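Local coordinates for agrobacterium tumefaciens DPS (Agrobacterium tumefaciens, PDB 1O9R), which oxidises and stores iron inside a hollow dodecameric shell, protecting DNA from oxidative damage without binding to it, at residues Val29-Leu34 / Ser89-Lys94; Leu34-Ala39 / Glu112-Val117; Asp108-Arg113 / Trp152-His157. All blocks are in the same frame, centred on the assembly; numbering follows the deposited sequence.

Contact 1 of 3, residues Val29-Leu34 / Ser89-Lys94; sequences VIDLAL and STTKLK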
# COMPACT_ATOMS: atom_id res chain seq x y z
N VAL A 29 -27.29 -10.67 15.74
CA VAL A 29 -26.29 -9.92 14.95
C VAL A 29 -26.22 -10.52 13.56
O VAL A 29 -26.16 -9.76 12.56
CB VAL A 29 -24.91 -10.07 15.65
CG1 VAL A 29 -23.76 -9.63 14.72
CG2 VAL A 29 -24.85 -9.25 16.96
N ILE A 30 -26.26 -11.85 13.40
CA ILE A 30 -26.31 -12.42 12.05
C ILE A 30 -27.56 -11.98 11.32
O ILE A 30 -27.54 -11.62 10.11
CB ILE A 30 -26.20 -13.94 12.07
CG1 ILE A 30 -24.82 -14.37 12.60
CG2 ILE A 30 -26.47 -14.58 10.71
CD1 ILE A 30 -24.68 -15.85 12.99
N ASP A 31 -28.74 -12.04 11.99
CA ASP A 31 -29.99 -11.59 11.30
C ASP A 31 -29.82 -10.15 10.89
O ASP A 31 -30.17 -9.77 9.76
CB ASP A 31 -31.13 -11.85 12.31
CG ASP A 31 -32.50 -11.53 11.77
OD1 ASP A 31 -32.70 -11.04 10.64
OD2 ASP A 31 -33.50 -11.78 12.46
N LEU A 32 -29.28 -9.28 11.77
CA LEU A 32 -29.11 -7.89 11.39
C LEU A 32 -28.16 -7.74 10.20
O LEU A 32 -28.39 -6.85 9.39
CB LEU A 32 -28.59 -7.08 12.62
CG LEU A 32 -28.71 -5.56 12.43
CD1 LEU A 32 -30.21 -5.20 12.45
CD2 LEU A 32 -28.03 -4.84 13.58
N ALA A 33 -27.14 -8.61 10.13
CA ALA A 33 -26.24 -8.52 8.96
C ALA A 33 -27.04 -8.84 7.70
O ALA A 33 -26.85 -8.18 6.66
CB ALA A 33 -25.10 -9.52 9.14
N LEU A 34 -27.94 -9.85 7.73
CA LEU A 34 -28.74 -10.17 6.53
C LEU A 34 -29.71 -9.04 6.24
O LEU A 34 -29.89 -8.70 5.04
CB LEU A 34 -29.55 -11.46 6.78
CG LEU A 34 -28.67 -12.70 7.00
CD1 LEU A 34 -29.58 -13.92 7.27
CD2 LEU A 34 -27.75 -12.99 5.83
N SER A 89 -34.23 -19.84 14.93
CA SER A 89 -34.87 -20.16 16.24
C SER A 89 -34.52 -19.17 17.31
O SER A 89 -35.21 -19.12 18.35
CB SER A 89 -34.53 -21.60 16.62
OG SER A 89 -33.15 -21.69 16.98
N THR A 90 -33.46 -18.35 17.17
CA THR A 90 -32.94 -17.55 18.28
C THR A 90 -32.96 -16.06 18.12
O THR A 90 -32.94 -15.33 19.11
CB THR A 90 -31.50 -18.06 18.53
OG1 THR A 90 -31.52 -19.51 18.71
CG2 THR A 90 -30.88 -17.45 19.79
N THR A 91 -33.12 -15.61 16.87
CA THR A 91 -33.17 -14.16 16.64
C THR A 91 -34.30 -13.47 17.39
O THR A 91 -35.36 -14.09 17.55
CB THR A 91 -33.24 -13.81 15.13
OG1 THR A 91 -33.23 -12.40 15.01
CG2 THR A 91 -34.53 -14.40 14.50
N LYS A 92 -34.07 -12.24 17.82
CA LYS A 92 -35.12 -11.43 18.46
C LYS A 92 -35.71 -10.43 17.49
O LYS A 92 -36.63 -9.66 17.88
CB LYS A 92 -34.60 -10.67 19.69
CG LYS A 92 -34.17 -11.60 20.82
CD LYS A 92 -34.97 -12.84 21.02
CE LYS A 92 -36.42 -12.85 21.36
NZ LYS A 92 -36.92 -14.24 21.62
N LEU A 93 -35.26 -10.41 16.21
CA LEU A 93 -35.75 -9.43 15.29
C LEU A 93 -36.98 -9.89 14.52
O LEU A 93 -37.06 -11.06 14.17
CB LEU A 93 -34.65 -9.08 14.25
CG LEU A 93 -33.33 -8.70 14.92
CD1 LEU A 93 -32.42 -8.28 13.76
CD2 LEU A 93 -33.50 -7.55 15.90
N LYS A 94 -37.88 -8.95 14.32
CA LYS A 94 -39.05 -9.30 13.49
C LYS A 94 -38.59 -9.37 12.02
O LYS A 94 -37.70 -8.62 11.60
CB LYS A 94 -40.03 -8.14 13.55
CG LYS A 94 -39.78 -6.80 14.09
CD LYS A 94 -38.47 -6.04 13.95
CE LYS A 94 -37.57 -6.25 15.14
NZ LYS A 94 -36.13 -6.25 14.98
O HOH W 1 -36.08 -11.81 11.57
O HOH W 2 -34.91 -9.16 10.75
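Asp31 and Thr91 meet through a short hydrogen bond: Thr91 OG1 donates to Asp31 OD2 at 2.6 Å, using the carboxylate lone pair that faces away from OD1. The two side chains cross at about a right angle, and Thr91 CG2 stays close to the same oxygen. With CG of Asp31 trans to its main-chain nitrogen (chi1 -176°), the carboxylate leaves the helix toward the segment 89-94. The threonine hydroxyl works in both directions, because Thr91 OG1 also accepts from Leu93 N at 3.1 Å with a nearly straight N-H···O angle of 172°. This is an ST turn, formed where the chain leaves the short helix 84-90 and Thr91 abandons helical backbone angles. Threonine suits the place, since one hydroxyl can donate to the aspartate and accept from Leu93 N at once. Helix 84-90 lies in the long connection between helices 48-75 and 103-130, a short extra helix that marks the Dps branch of the ferritin-like four-helix bundle. Two waters extend the carboxylate's reach along the departing chain. One, 2.7 Å from Asp31 OD2, is placed to bond both that oxygen and Leu93 O; the other, 2.9 Å from Asp31 OD1, is placed to bond both it and Lys94 O. A buried acid thus has polar partners near both oxygens. Beside it, the Leu93 and Asp31 side chains pass each other pointing opposite ways, Leu93 CB lying 3.4 Å from Asp31 OD2. Leu93 CD1 meets Leu32 CD1 at 4.0 Å, and here the contact turns apolar, Leu32 also touching Arg113, Tyr114 and Val117 of helix 103-130. Farther out, Ser28 OG bonds Lys92 N and so helps position the turn, while Leu84 of a second subunit packs against both Asp31 and Thr91.

Contact 2 of 3, residues Leu34-Ala39 / Glu112-Val117; sequences LVTKQA and ERYGEV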
# COMPACT_ATOMS: atom_id res chain seq x y z
N LEU A 34 -27.94 -9.85 7.73
CA LEU A 34 -28.74 -10.17 6.53
C LEU A 34 -29.71 -9.04 6.24
O LEU A 34 -29.89 -8.70 5.04
CB LEU A 34 -29.55 -11.46 6.78
CG LEU A 34 -28.67 -12.70 7.00
CD1 LEU A 34 -29.58 -13.92 7.27
CD2 LEU A 34 -27.75 -12.99 5.83
N VAL A 35 -30.31 -8.44 7.26
CA VAL A 35 -31.21 -7.32 7.08
C VAL A 35 -30.53 -6.16 6.38
O VAL A 35 -31.10 -5.46 5.53
CB VAL A 35 -31.68 -6.88 8.51
CG1 VAL A 35 -32.12 -5.48 8.53
CG2 VAL A 35 -32.81 -7.84 8.96
N THR A 36 -29.28 -5.88 6.79
CA THR A 36 -28.55 -4.74 6.26
C THR A 36 -28.36 -4.85 4.74
O THR A 36 -28.58 -3.83 4.06
CB THR A 36 -27.20 -4.67 7.00
OG1 THR A 36 -27.48 -4.44 8.42
CG2 THR A 36 -26.34 -3.53 6.55
N LYS A 37 -28.00 -6.04 4.27
CA LYS A 37 -27.85 -6.23 2.84
C LYS A 37 -29.22 -6.25 2.14
O LYS A 37 -29.36 -5.68 1.06
CB LYS A 37 -27.07 -7.51 2.53
CG LYS A 37 -25.55 -7.36 2.69
CD LYS A 37 -24.98 -6.60 1.46
CE LYS A 37 -23.45 -6.55 1.59
NZ LYS A 37 -22.96 -5.91 0.30
N GLN A 38 -30.26 -6.82 2.78
CA GLN A 38 -31.61 -6.83 2.19
C GLN A 38 -32.03 -5.41 1.89
O GLN A 38 -32.56 -5.08 0.80
CB GLN A 38 -32.54 -7.55 3.20
CG GLN A 38 -34.02 -7.44 2.71
CD GLN A 38 -34.25 -8.28 1.49
OE1 GLN A 38 -35.23 -7.97 0.73
NE2 GLN A 38 -33.51 -9.26 1.18
N ALA A 39 -31.82 -4.47 2.83
CA ALA A 39 -32.20 -3.08 2.62
C ALA A 39 -31.31 -2.45 1.59
O ALA A 39 -31.79 -1.80 0.63
CB ALA A 39 -32.05 -2.34 3.96
N GLU A 112 -35.37 0.38 13.74
CA GLU A 112 -35.96 -0.47 14.77
C GLU A 112 -35.04 -1.64 15.13
O GLU A 112 -34.91 -1.98 16.31
CB GLU A 112 -37.34 -0.99 14.33
CG GLU A 112 -38.42 0.07 14.29
CD GLU A 112 -39.81 -0.50 14.02
OE1 GLU A 112 -40.00 -1.74 13.84
OE2 GLU A 112 -40.72 0.36 14.02
N ARG A 113 -34.45 -2.25 14.10
CA ARG A 113 -33.66 -3.49 14.34
C ARG A 113 -32.31 -3.12 14.92
O ARG A 113 -31.80 -3.87 15.75
CB ARG A 113 -33.66 -4.34 13.05
CG ARG A 113 -35.09 -4.90 12.81
CD ARG A 113 -35.21 -5.42 11.37
NE ARG A 113 -36.57 -5.97 11.17
CZ ARG A 113 -37.63 -5.20 10.95
NH1 ARG A 113 -37.61 -3.90 10.91
NH2 ARG A 113 -38.87 -5.78 10.79
N TYR A 114 -31.67 -2.11 14.35
CA TYR A 114 -30.40 -1.68 14.93
C TYR A 114 -30.57 -1.23 16.37
O TYR A 114 -29.71 -1.51 17.22
CB TYR A 114 -29.78 -0.49 14.11
CG TYR A 114 -28.88 -1.02 12.99
CD1 TYR A 114 -27.49 -0.87 13.14
CD2 TYR A 114 -29.41 -1.55 11.85
CE1 TYR A 114 -26.69 -1.34 12.08
CE2 TYR A 114 -28.62 -2.05 10.82
CZ TYR A 114 -27.26 -1.91 10.99
OH TYR A 114 -26.42 -2.43 9.99
N GLY A 115 -31.68 -0.54 16.72
CA GLY A 115 -31.94 -0.16 18.10
C GLY A 115 -32.06 -1.39 19.02
O GLY A 115 -31.47 -1.44 20.09
N GLU A 116 -32.81 -2.39 18.50
CA GLU A 116 -32.95 -3.60 19.34
C GLU A 116 -31.63 -4.31 19.58
O GLU A 116 -31.27 -4.70 20.71
CB GLU A 116 -33.99 -4.56 18.71
CG GLU A 116 -35.37 -3.91 18.84
CD GLU A 116 -36.41 -4.57 17.99
OE1 GLU A 116 -37.62 -4.26 18.14
OE2 GLU A 116 -36.03 -5.40 17.14
N VAL A 117 -30.80 -4.42 18.53
CA VAL A 117 -29.51 -5.10 18.72
C VAL A 117 -28.54 -4.23 19.53
O VAL A 117 -27.86 -4.76 20.42
CB VAL A 117 -28.91 -5.42 17.34
CG1 VAL A 117 -27.53 -6.10 17.54
CG2 VAL A 117 -29.84 -6.39 16.60
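Thr36 sets its hydroxyl beside its own main-chain nitrogen and trans to the carbonyl carbon (chi1 -62°), which turns OG1 toward the phenol that Tyr114, with chi1 at -90°, extends from the other helix. Tyr114 OH donates to Thr36 OG1 at 2.8 Å. The acceptor sits at the ring's edge, near its plane, and the two side chains cross at about a right angle. Thr36 CG2 also approaches Tyr114 OH, at 3.6 Å. OG1 is gripped a second time, by Leu32 O one turn back in its own helix, a common way for threonine to settle its hydroxyl inside a helix. The CA atoms of Thr36 and Tyr114 are 9.4 Å apart, a distance the long, rigid tyrosine spans to reach the short threonine. The second touch is aliphatic: both Val35 methyls, CG1 and CG2, lie 4.2 Å from Arg113 CD. The extended arginine chain offers its CD methylene to the valine, while its NE bonds Lys94 O in the loop that precedes helix 103-130. The contact joins helices 12-42 and 103-130 of the ferritin-like bundle, with the Thr36 side chain about 6 Å from that of the iron ligand His40. Helix 48-75 covers it through Leu62, which touches both Thr36 and Tyr114, and through Phe58, whose ring meets that of Tyr114; Tyr96 of the loop packs on Val35.

Contact 3 of 3, residues Asp108-Arg113 / Trp152-His157; sequences DALIER and WFLEAH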
# COMPACT_ATOMS: atom_id res chain seq x y z
N ASP A 108 -36.54 3.52 8.55
CA ASP A 108 -37.27 3.25 9.82
C ASP A 108 -37.17 1.79 10.20
O ASP A 108 -37.06 1.50 11.41
CB ASP A 108 -38.77 3.61 9.54
CG ASP A 108 -39.02 5.10 9.55
OD1 ASP A 108 -40.07 5.47 8.92
OD2 ASP A 108 -38.28 5.90 10.15
N ALA A 109 -37.20 0.85 9.27
CA ALA A 109 -37.11 -0.57 9.54
C ALA A 109 -35.72 -0.96 10.12
O ALA A 109 -35.60 -1.76 11.05
CB ALA A 109 -37.48 -1.40 8.29
N LEU A 110 -34.72 -0.30 9.52
CA LEU A 110 -33.35 -0.53 10.02
C LEU A 110 -33.18 0.06 11.42
O LEU A 110 -32.54 -0.57 12.27
CB LEU A 110 -32.35 0.13 9.05
CG LEU A 110 -32.20 -0.58 7.71
CD1 LEU A 110 -31.54 0.36 6.72
CD2 LEU A 110 -31.42 -1.89 7.87
N ILE A 111 -33.71 1.25 11.65
CA ILE A 111 -33.57 1.89 12.98
C ILE A 111 -34.20 1.01 14.06
O ILE A 111 -33.65 0.82 15.12
CB ILE A 111 -34.20 3.28 12.97
CG1 ILE A 111 -33.29 4.24 12.17
CG2 ILE A 111 -34.43 3.82 14.39
CD1 ILE A 111 -33.96 5.52 11.70
N GLU A 112 -35.37 0.38 13.74
CA GLU A 112 -35.96 -0.47 14.77
C GLU A 112 -35.04 -1.64 15.13
O GLU A 112 -34.91 -1.98 16.31
CB GLU A 112 -37.34 -0.99 14.33
CG GLU A 112 -38.42 0.07 14.29
CD GLU A 112 -39.81 -0.50 14.02
OE1 GLU A 112 -40.00 -1.74 13.84
OE2 GLU A 112 -40.72 0.36 14.02
N ARG A 113 -34.45 -2.25 14.10
CA ARG A 113 -33.66 -3.49 14.34
C ARG A 113 -32.31 -3.12 14.92
O ARG A 113 -31.80 -3.87 15.75
CB ARG A 113 -33.66 -4.34 13.05
CG ARG A 113 -35.09 -4.90 12.81
CD ARG A 113 -35.21 -5.42 11.37
NE ARG A 113 -36.57 -5.97 11.17
CZ ARG A 113 -37.63 -5.20 10.95
NH1 ARG A 113 -37.61 -3.90 10.91
NH2 ARG A 113 -38.87 -5.78 10.79
N TRP A 152 -26.94 5.91 15.50
CA TRP A 152 -26.98 7.38 15.35
C TRP A 152 -26.86 7.73 13.87
O TRP A 152 -27.65 8.56 13.41
CB TRP A 152 -25.83 8.00 16.15
CG TRP A 152 -25.39 9.35 15.69
CD1 TRP A 152 -26.23 10.43 15.44
CD2 TRP A 152 -24.10 9.79 15.38
NE1 TRP A 152 -25.49 11.52 14.99
CE2 TRP A 152 -24.17 11.15 14.97
CE3 TRP A 152 -22.84 9.17 15.43
CZ2 TRP A 152 -23.06 11.88 14.58
CZ3 TRP A 152 -21.74 9.93 15.07
CH2 TRP A 152 -21.85 11.28 14.63
N PHE A 153 -25.98 7.11 13.12
CA PHE A 153 -25.93 7.46 11.67
C PHE A 153 -27.27 7.23 10.99
O PHE A 153 -27.68 8.09 10.17
CB PHE A 153 -24.85 6.59 11.00
CG PHE A 153 -23.44 7.11 11.09
CD1 PHE A 153 -22.45 6.44 10.38
CD2 PHE A 153 -23.02 8.16 11.87
CE1 PHE A 153 -21.13 6.89 10.33
CE2 PHE A 153 -21.73 8.63 11.87
CZ PHE A 153 -20.77 7.99 11.11
N LEU A 154 -27.96 6.15 11.30
CA LEU A 154 -29.29 5.92 10.72
C LEU A 154 -30.31 6.98 11.17
O LEU A 154 -30.99 7.61 10.35
CB LEU A 154 -29.82 4.53 11.08
CG LEU A 154 -29.00 3.37 10.47
CD1 LEU A 154 -29.39 2.06 11.15
CD2 LEU A 154 -29.28 3.30 8.95
N GLU A 155 -30.35 7.19 12.49
CA GLU A 155 -31.36 8.12 13.03
C GLU A 155 -31.08 9.55 12.59
O GLU A 155 -32.07 10.34 12.37
CB GLU A 155 -31.33 8.04 14.57
CG GLU A 155 -31.95 6.74 15.06
CD GLU A 155 -31.94 6.61 16.58
OE1 GLU A 155 -32.91 5.97 17.06
OE2 GLU A 155 -31.04 7.13 17.26
N ALA A 156 -29.83 9.93 12.38
CA ALA A 156 -29.52 11.27 11.95
C ALA A 156 -30.03 11.59 10.54
O ALA A 156 -30.19 12.78 10.24
CB ALA A 156 -28.04 11.60 12.03
N HIS A 157 -30.42 10.58 9.79
CA HIS A 157 -31.01 10.83 8.47
C HIS A 157 -32.50 11.15 8.61
O HIS A 157 -33.03 11.71 7.64
CB HIS A 157 -30.90 9.57 7.59
CG HIS A 157 -29.55 9.34 6.99
ND1 HIS A 157 -28.52 8.66 7.62
CD2 HIS A 157 -29.06 9.71 5.77
CE1 HIS A 157 -27.45 8.67 6.82
NE2 HIS A 157 -27.75 9.29 5.68
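Ala109 O, one turn before Arg113 on the helix whose Leu110 and Ile111 meet Leu154 and Glu155, is approached from opposite faces of its carbonyl plane by Arg113 N and by Arg113 NH1, the latter at 2.9 Å. While NH1 turns back in this way, Arg113 NE bonds Lys94 O; the bond from NH2 to Ala95 O is weak. Between the two helices the touching is apolar. Ile111 and Leu154 slide past each other in opposite directions. Ile111 sends CG1 trans to its carbonyl carbon (chi1 -73°), where it meets Leu154 CB at 3.6 Å; the extended chi2 of 162° then puts Ile111 CD1 3.9 Å from Leu154 O. Next to this pair, Leu154 CD1 rests on Leu110 CB at 4.1 Å. A beta-branched isoleucine fits because CG1 can meet Leu154 while CG2 meets Glu155, whose OE1 lies 3.7 Å from Ile111 CG2. Another subunit holds the charged end: Lys7 N of that chain bonds OE1, and Thr6 OG1 of the same chain bonds OE2. Two bonds from one neighbour would limit the carboxylate's rotation, and a glutamate extended beyond CG is long enough to pass the isoleucine and still reach them. His157 ND1 donates to Phe153 O at 2.7 Å, and the rings of His157 and Phe153 both meet Phe48 of a third subunit. The axes of segments 108-113 and 152-156 come within 9.5 Å and run mostly antiparallel, 147° between their directions, as expected of the second antiparallel helix hairpin of the up-down-down-up ferritin-like bundle.

Overall arrangement
All three contacts are buried. The centres of contacts 1 and 2 lie about 8 and 9 Å from the chain's centre, that of contact 3 about 14 Å, where two other subunits cover it. Contact 1, joining helix 12-42 to the connection after helix 84-90, combines a water-assisted carboxylate network with leucine packing. Contact 2, from the same helix to helix 103-130, mixes one hydroxyl-to-hydroxyl hydrogen bond with aliphatic packing; contact 3 is apolar across the seam. Contacts 1 and 2 share Leu34 and touch the same second subunit. Helix 103-130 takes part in contacts 2 and 3, which share Glu112 and Arg113; Leu154 CD1 packs on Tyr114 CG at 3.6 Å.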